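Local coordinates for YdhT protein (Bacillus subtilis, PDB 3CBW) that hydrolyses internal beta-1,4-mannosidic linkages in mannan, galactomannan and glucomannan as a secreted endo-acting beta-mannanase, at residues A[114-125]-A[179-187]. The protein carries 3 engineered substitutions. Numbering follows the deposited sequence.
Sequences HLANPAFQSGHF and GEWFWWGLT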
ATOM      1  N   HIS A 114      -7.921  -0.332  -6.471  1.00  8.09           N
ATOM      2  CA  HIS A 114      -9.007  -1.322  -6.583  1.00  8.23           C
ATOM      3  C   HIS A 114      -9.416  -1.469  -8.047  1.00  8.07           C
ATOM      4  O   HIS A 114     -10.510  -1.067  -8.451  1.00  9.04           O
ATOM      5  CB  HIS A 114     -10.179  -0.952  -5.687  1.00  8.52           C
ATOM      6  CG  HIS A 114      -9.939  -1.284  -4.247  1.00  8.60           C
ATOM      7  ND1 HIS A 114      -8.924  -0.712  -3.509  1.00  8.57           N
ATOM      8  CD2 HIS A 114     -10.566  -2.153  -3.417  1.00 10.15           C
ATOM      9  CE1 HIS A 114      -8.945  -1.205  -2.281  1.00  9.34           C
ATOM     10  NE2 HIS A 114      -9.935  -2.076  -2.197  1.00 10.42           N
ATOM     11  N   LEU A 115      -8.528  -2.060  -8.848  1.00  8.07           N
ATOM     12  CA  LEU A 115      -8.672  -2.081 -10.298  1.00  8.97           C
ATOM     13  C   LEU A 115      -9.928  -2.780 -10.757  1.00  8.73           C
ATOM     14  O   LEU A 115     -10.236  -3.886 -10.301  1.00  8.89           O
ATOM     15  CB  LEU A 115      -7.491  -2.797 -10.944  1.00  9.18           C
ATOM     16  CG  LEU A 115      -6.106  -2.162 -10.857  1.00  9.36           C
ATOM     17  CD1 LEU A 115      -5.086  -3.132 -11.467  1.00 10.81           C
ATOM     18  CD2 LEU A 115      -6.093  -0.822 -11.587  1.00  9.14           C
ATOM     19  N   ALA A 116     -10.625  -2.147 -11.699  1.00  8.87           N
ATOM     20  CA  ALA A 116     -11.661  -2.835 -12.462  1.00  9.04           C
ATOM     21  C   ALA A 116     -11.041  -4.034 -13.171  1.00  8.87           C
ATOM     22  O   ALA A 116      -9.819  -4.100 -13.369  1.00  8.99           O
ATOM     23  CB  ALA A 116     -12.307  -1.882 -13.451  1.00  9.79           C
ATOM     24  N   ASN A 117     -11.900  -4.974 -13.555  1.00  9.63           N
ATOM     25  CA  ASN A 117     -11.499  -6.275 -14.058  1.00  9.59           C
ATOM     26  C   ASN A 117     -11.500  -6.274 -15.579  1.00 10.10           C
ATOM     27  O   ASN A 117     -12.566  -6.255 -16.202  1.00 10.58           O
ATOM     28  CB  ASN A 117     -12.507  -7.293 -13.533  1.00  9.94           C
ATOM     29  CG  ASN A 117     -12.170  -8.717 -13.879  1.00  9.86           C
ATOM     30  OD1 ASN A 117     -11.367  -9.000 -14.766  1.00 10.15           O
ATOM     31  ND2 ASN A 117     -12.818  -9.645 -13.168  1.00 10.31           N
ATOM     32  N   PRO A 118     -10.306  -6.316 -16.191  1.00  9.88           N
ATOM     33  CA  PRO A 118     -10.242  -6.209 -17.653  1.00 10.34           C
ATOM     34  C   PRO A 118     -10.700  -7.466 -18.401  1.00 10.98           C
ATOM     35  O   PRO A 118     -10.715  -7.467 -19.628  1.00 11.46           O
ATOM     36  CB  PRO A 118      -8.769  -5.889 -17.913  1.00 10.34           C
ATOM     37  CG  PRO A 118      -8.042  -6.509 -16.773  1.00 10.57           C
ATOM     38  CD  PRO A 118      -8.964  -6.439 -15.588  1.00 10.14           C
ATOM     39  N   ALA A 119     -11.100  -8.514 -17.687  1.00 11.23           N
ATOM     40  CA  ALA A 119     -11.790  -9.631 -18.345  1.00 11.88           C
ATOM     41  C   ALA A 119     -13.197  -9.216 -18.775  1.00 12.21           C
ATOM     42  O   ALA A 119     -13.842  -9.920 -19.563  1.00 12.81           O
ATOM     43  CB  ALA A 119     -11.843 -10.856 -17.433  1.00 11.92           C
ATOM     44  N   PHE A 120     -13.667  -8.082 -18.261  1.00 12.25           N
ATOM     45  CA  PHE A 120     -14.998  -7.545 -18.529  1.00 13.47           C
ATOM     46  C   PHE A 120     -14.898  -6.166 -19.164  1.00 13.64           C
ATOM     47  O   PHE A 120     -13.842  -5.533 -19.146  1.00 13.24           O
ATOM     48  CB  PHE A 120     -15.798  -7.438 -17.224  1.00 14.53           C
ATOM     49  CG  PHE A 120     -16.146  -8.762 -16.619  1.00 15.83           C
ATOM     50  CD1 PHE A 120     -17.368  -9.369 -16.908  1.00 17.74           C
ATOM     51  CD2 PHE A 120     -15.264  -9.408 -15.758  1.00 16.11           C
ATOM     52  CE1 PHE A 120     -17.704 -10.603 -16.345  1.00 19.01           C
ATOM     53  CE2 PHE A 120     -15.576 -10.636 -15.193  1.00 17.07           C
ATOM     54  CZ  PHE A 120     -16.806 -11.241 -15.488  1.00 18.29           C
ATOM     55  N   GLN A 121     -16.009  -5.695 -19.720  1.00 13.96           N
ATOM     56  CA  GLN A 121     -16.048  -4.382 -20.338  1.00 14.19           C
ATOM     57  C   GLN A 121     -15.673  -3.278 -19.340  1.00 13.81           C
ATOM     58  O   GLN A 121     -14.987  -2.317 -19.690  1.00 13.48           O
ATOM     59  CB  GLN A 121     -17.437  -4.141 -20.943  1.00 15.30           C
ATOM     60  CG  GLN A 121     -17.614  -2.778 -21.595  1.00 16.87           C
ATOM     61  CD  GLN A 121     -17.971  -1.683 -20.606  1.00 18.06           C
ATOM     62  OE1 GLN A 121     -18.612  -1.934 -19.579  1.00 19.20           O
ATOM     63  NE2 GLN A 121     -17.555  -0.457 -20.910  1.00 19.01           N
ATOM     64  N   SER A 122     -16.163  -3.408 -18.110  1.00 13.45           N
ATOM     65  CA  SER A 122     -15.796  -2.506 -17.024  1.00 13.48           C
ATOM     66  C   SER A 122     -16.199  -3.138 -15.701  1.00 12.78           C
ATOM     67  O   SER A 122     -16.797  -4.216 -15.682  1.00 12.52           O
ATOM     68  CB  SER A 122     -16.449  -1.129 -17.200  1.00 13.97           C
ATOM     69  OG  SER A 122     -17.847  -1.200 -16.981  1.00 14.76           O
ATOM     70  N   GLY A 123     -15.842  -2.468 -14.604  1.00 12.24           N
ATOM     71  CA  GLY A 123     -16.236  -2.894 -13.266  1.00 12.44           C
ATOM     72  C   GLY A 123     -15.785  -4.299 -12.927  1.00 12.19           C
ATOM     73  O   GLY A 123     -14.699  -4.733 -13.321  1.00 11.67           O
ATOM     74  N   HIS A 124     -16.613  -5.001 -12.160  1.00 12.20           N
ATOM     75  CA  HIS A 124     -16.394  -6.416 -11.835  1.00 12.33           C
ATOM     76  C   HIS A 124     -15.103  -6.699 -11.061  1.00 11.72           C
ATOM     77  O   HIS A 124     -14.542  -7.790 -11.177  1.00 10.83           O
ATOM     78  CB  HIS A 124     -16.435  -7.275 -13.107  1.00 13.30           C
ATOM     79  CG  HIS A 124     -17.782  -7.332 -13.755  1.00 15.26           C
ATOM     80  ND1 HIS A 124     -18.226  -6.367 -14.632  1.00 16.91           N
ATOM     81  CD2 HIS A 124     -18.790  -8.230 -13.639  1.00 17.65           C
ATOM     82  CE1 HIS A 124     -19.444  -6.677 -15.044  1.00 18.86           C
ATOM     83  NE2 HIS A 124     -19.811  -7.798 -14.452  1.00 18.84           N
ATOM     84  N   PHE A 125     -14.664  -5.749 -10.233  1.00 10.46           N
ATOM     85  CA  PHE A 125     -13.373  -5.879  -9.535  1.00 10.72           C
ATOM     86  C   PHE A 125     -13.242  -7.096  -8.621  1.00 10.35           C
ATOM     87  O   PHE A 125     -12.127  -7.563  -8.368  1.00  9.78           O
ATOM     88  CB  PHE A 125     -12.988  -4.579  -8.807  1.00 11.38           C
ATOM     89  CG  PHE A 125     -13.726  -4.319  -7.515  1.00 11.49           C
ATOM     90  CD1 PHE A 125     -13.035  -3.789  -6.437  1.00 15.77           C
ATOM     91  CD2 PHE A 125     -15.102  -4.516  -7.383  1.00 12.41           C
ATOM     92  CE1 PHE A 125     -13.677  -3.501  -5.243  1.00 16.50           C
ATOM     93  CE2 PHE A 125     -15.753  -4.248  -6.165  1.00 13.94           C
ATOM     94  CZ  PHE A 125     -15.037  -3.732  -5.107  1.00 15.59           C
ATOM     95  N   GLY A 179      -5.761 -13.652  -1.200  1.00  8.31           N
ATOM     96  CA  GLY A 179      -7.195 -13.708  -0.954  1.00  8.98           C
ATOM     97  C   GLY A 179      -7.930 -14.109  -2.219  1.00  9.59           C
ATOM     98  O   GLY A 179      -7.357 -14.147  -3.315  1.00 11.75           O
ATOM     99  N   GLU A 180      -9.221 -14.364  -2.066  1.00  9.47           N
ATOM    100  CA  GLU A 180     -10.029 -14.917  -3.141  1.00 10.03           C
ATOM    101  C   GLU A 180     -11.100 -13.942  -3.603  1.00 10.10           C
ATOM    102  O   GLU A 180     -12.005 -14.321  -4.343  1.00 11.40           O
ATOM    103  CB  GLU A 180     -10.615 -16.285  -2.726  1.00 10.71           C
ATOM    104  CG  GLU A 180     -11.704 -16.248  -1.642  1.00 11.47           C
ATOM    105  CD  GLU A 180     -11.189 -16.141  -0.205  1.00 11.05           C
ATOM    106  OE1 GLU A 180      -9.964 -16.110   0.044  1.00 11.07           O
ATOM    107  OE2 GLU A 180     -12.040 -16.086   0.701  1.00 12.97           O
ATOM    108  N   TRP A 181     -10.991 -12.681  -3.192  1.00  9.47           N
ATOM    109  CA  TRP A 181     -12.001 -11.672  -3.513  1.00  9.73           C
ATOM    110  C   TRP A 181     -11.666 -10.838  -4.765  1.00 10.20           C
ATOM    111  O   TRP A 181     -12.516 -10.699  -5.647  1.00 11.78           O
ATOM    112  CB  TRP A 181     -12.335 -10.812  -2.284  1.00 10.01           C
ATOM    113  CG  TRP A 181     -11.156 -10.380  -1.467  1.00  9.41           C
ATOM    114  CD1 TRP A 181     -10.462  -9.205  -1.594  1.00  9.46           C
ATOM    115  CD2 TRP A 181     -10.543 -11.096  -0.389  1.00  9.58           C
ATOM    116  NE1 TRP A 181      -9.452  -9.149  -0.667  1.00  9.05           N
ATOM    117  CE2 TRP A 181      -9.481 -10.292   0.088  1.00  9.32           C
ATOM    118  CE3 TRP A 181     -10.795 -12.329   0.233  1.00 10.04           C
ATOM    119  CZ2 TRP A 181      -8.665 -10.683   1.142  1.00  9.65           C
ATOM    120  CZ3 TRP A 181      -9.979 -12.720   1.286  1.00 10.15           C
ATOM    121  CH2 TRP A 181      -8.919 -11.898   1.729  1.00  9.80           C
ATOM    122  N   PHE A 182     -10.444 -10.323  -4.882  1.00  8.78           N
ATOM    123  CA  PHE A 182     -10.079  -9.515  -6.058  1.00  8.90           C
ATOM    124  C   PHE A 182      -9.793 -10.386  -7.274  1.00  9.00           C
ATOM    125  O   PHE A 182      -9.288 -11.500  -7.154  1.00  9.05           O
ATOM    126  CB  PHE A 182      -8.860  -8.648  -5.764  1.00  9.00           C
ATOM    127  CG  PHE A 182      -9.066  -7.637  -4.662  1.00  8.90           C
ATOM    128  CD1 PHE A 182     -10.164  -6.777  -4.673  1.00 10.30           C
ATOM    129  CD2 PHE A 182      -8.126  -7.507  -3.650  1.00  8.60           C
ATOM    130  CE1 PHE A 182     -10.339  -5.821  -3.661  1.00 10.44           C
ATOM    131  CE2 PHE A 182      -8.285  -6.558  -2.643  1.00  9.61           C
ATOM    132  CZ  PHE A 182      -9.386  -5.716  -2.657  1.00 10.07           C
ATOM    133  N   TRP A 183     -10.074  -9.849  -8.458  1.00  8.90           N
ATOM    134  CA  TRP A 183      -9.919 -10.634  -9.682  1.00  8.79           C
ATOM    135  C   TRP A 183      -8.484 -11.124  -9.914  1.00  8.59           C
ATOM    136  O   TRP A 183      -8.275 -12.154 -10.559  1.00  8.92           O
ATOM    137  CB  TRP A 183     -10.432  -9.863 -10.898  1.00  9.23           C
ATOM    138  CG  TRP A 183      -9.689  -8.588 -11.226  1.00  8.56           C
ATOM    139  CD1 TRP A 183     -10.041  -7.319 -10.855  1.00  8.64           C
ATOM    140  CD2 TRP A 183      -8.488  -8.454 -12.009  1.00  8.56           C
ATOM    141  NE1 TRP A 183      -9.139  -6.403 -11.356  1.00  8.62           N
ATOM    142  CE2 TRP A 183      -8.179  -7.070 -12.066  1.00  8.17           C
ATOM    143  CE3 TRP A 183      -7.642  -9.361 -12.663  1.00  8.60           C
ATOM    144  CZ2 TRP A 183      -7.052  -6.581 -12.728  1.00  8.83           C
ATOM    145  CZ3 TRP A 183      -6.515  -8.862 -13.337  1.00  9.55           C
ATOM    146  CH2 TRP A 183      -6.246  -7.488 -13.365  1.00  9.13           C
ATOM    147  N   TRP A 184      -7.496 -10.391  -9.402  1.00  8.54           N
ATOM    148  CA  TRP A 184      -6.093 -10.733  -9.640  1.00  8.69           C
ATOM    149  C   TRP A 184      -5.540 -11.798  -8.686  1.00  8.85           C
ATOM    150  O   TRP A 184      -4.394 -12.230  -8.834  1.00  9.91           O
ATOM    151  CB  TRP A 184      -5.228  -9.473  -9.582  1.00  8.94           C
ATOM    152  CG  TRP A 184      -5.306  -8.727  -8.269  1.00  8.16           C
ATOM    153  CD1 TRP A 184      -4.611  -9.005  -7.112  1.00  8.26           C
ATOM    154  CD2 TRP A 184      -6.085  -7.554  -8.003  1.00  8.17           C
ATOM    155  NE1 TRP A 184      -4.938  -8.084  -6.146  1.00  7.49           N
ATOM    156  CE2 TRP A 184      -5.833  -7.181  -6.664  1.00  7.52           C
ATOM    157  CE3 TRP A 184      -6.996  -6.798  -8.763  1.00  8.76           C
ATOM    158  CZ2 TRP A 184      -6.436  -6.068  -6.071  1.00  7.67           C
ATOM    159  CZ3 TRP A 184      -7.611  -5.709  -8.169  1.00  9.13           C
ATOM    160  CH2 TRP A 184      -7.326  -5.354  -6.830  1.00  9.04           C
ATOM    161  N   GLY A 185      -6.343 -12.204  -7.703  1.00  9.17           N
ATOM    162  CA  GLY A 185      -5.891 -13.125  -6.652  1.00 10.05           C
ATOM    163  C   GLY A 185      -6.256 -14.583  -6.905  1.00  9.71           C
ATOM    164  O   GLY A 185      -6.496 -15.000  -8.042  1.00 10.32           O
ATOM    165  N   LEU A 186      -6.271 -15.376  -5.839  1.00  9.56           N
ATOM    166  CA  LEU A 186      -6.707 -16.764  -5.914  1.00  9.99           C
ATOM    167  C   LEU A 186      -8.211 -16.832  -6.159  1.00 10.68           C
ATOM    168  O   LEU A 186      -8.927 -15.853  -5.977  1.00 11.58           O
ATOM    169  CB  LEU A 186      -6.353 -17.500  -4.619  1.00  9.97           C
ATOM    170  CG  LEU A 186      -4.884 -17.830  -4.391  1.00 11.51           C
ATOM    171  CD1 LEU A 186      -4.720 -18.489  -3.025  1.00 12.22           C
ATOM    172  CD2 LEU A 186      -4.360 -18.743  -5.496  1.00 11.60           C
ATOM    173  N   THR A 187      -8.689 -18.010  -6.546  1.00 12.21           N
ATOM    174  CA  THR A 187     -10.095 -18.156  -6.921  1.00 12.93           C
ATOM    175  C   THR A 187     -10.937 -18.888  -5.878  1.00 13.27           C
ATOM    176  O   THR A 187     -12.162 -18.758  -5.862  1.00 13.55           O
ATOM    177  CB  THR A 187     -10.257 -18.841  -8.285  1.00 12.90           C
ATOM    178  OG1 THR A 187      -9.638 -20.130  -8.253  1.00 13.41           O
ATOM    179  CG2 THR A 187      -9.630 -17.977  -9.389  1.00 14.26           C
TER
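Phe125 and Trp183 bring their backbones together, CA to CA 5.9 Å, where two irregular loops of the family 26 TIM barrel meet; one follows strand 108-114, the other strand 169-172. Each loop contains a type I turn, Asn117 to Phe120 and Phe182 to Gly185. The amide N of Trp183 donates to Phe125 O over 3.1 Å, the one backbone hydrogen bond between them.

Trp183 contributes the largest single share of the buried surface. With CG lying between the backbone N and the carbonyl carbon (chi1 64°), its indole reaches into the 114-125 loop, where NE1 donates to Leu115 O at 2.9 Å. That oxygen lies in the indole plane, although the donor sits well above the carbonyl plane and the bond is bent, 144° at the hydrogen. One indole face receives two CH-pi contacts, Asn117 CA over the five-membered ring and Pro118 CD over the six-membered ring, the latter 3.6 Å from the ring centroid. The opposite face lies against Trp184 CE3, so the indole is sandwiched. The Asn117 amide runs nearly parallel to the indole plane, and its ND2 donates to His124 O, tying the loop back on itself.

Nearer the catalytic cleft, Phe182 turns its edge toward the face of His114, planes at 89° and centroids 5.2 Å apart. His114, which probably binds substrate, also gives ND1 to a hydrogen bond with Asp76. Phe182 is itself held between Trp181, over one face, and Trp184, over the other. Trp181, likewise a probable substrate binder, hydrogen-bonds through NE1 to Glu176, the likely proton donor. Leu115 CB packs 4.0 Å from Trp184 CZ3.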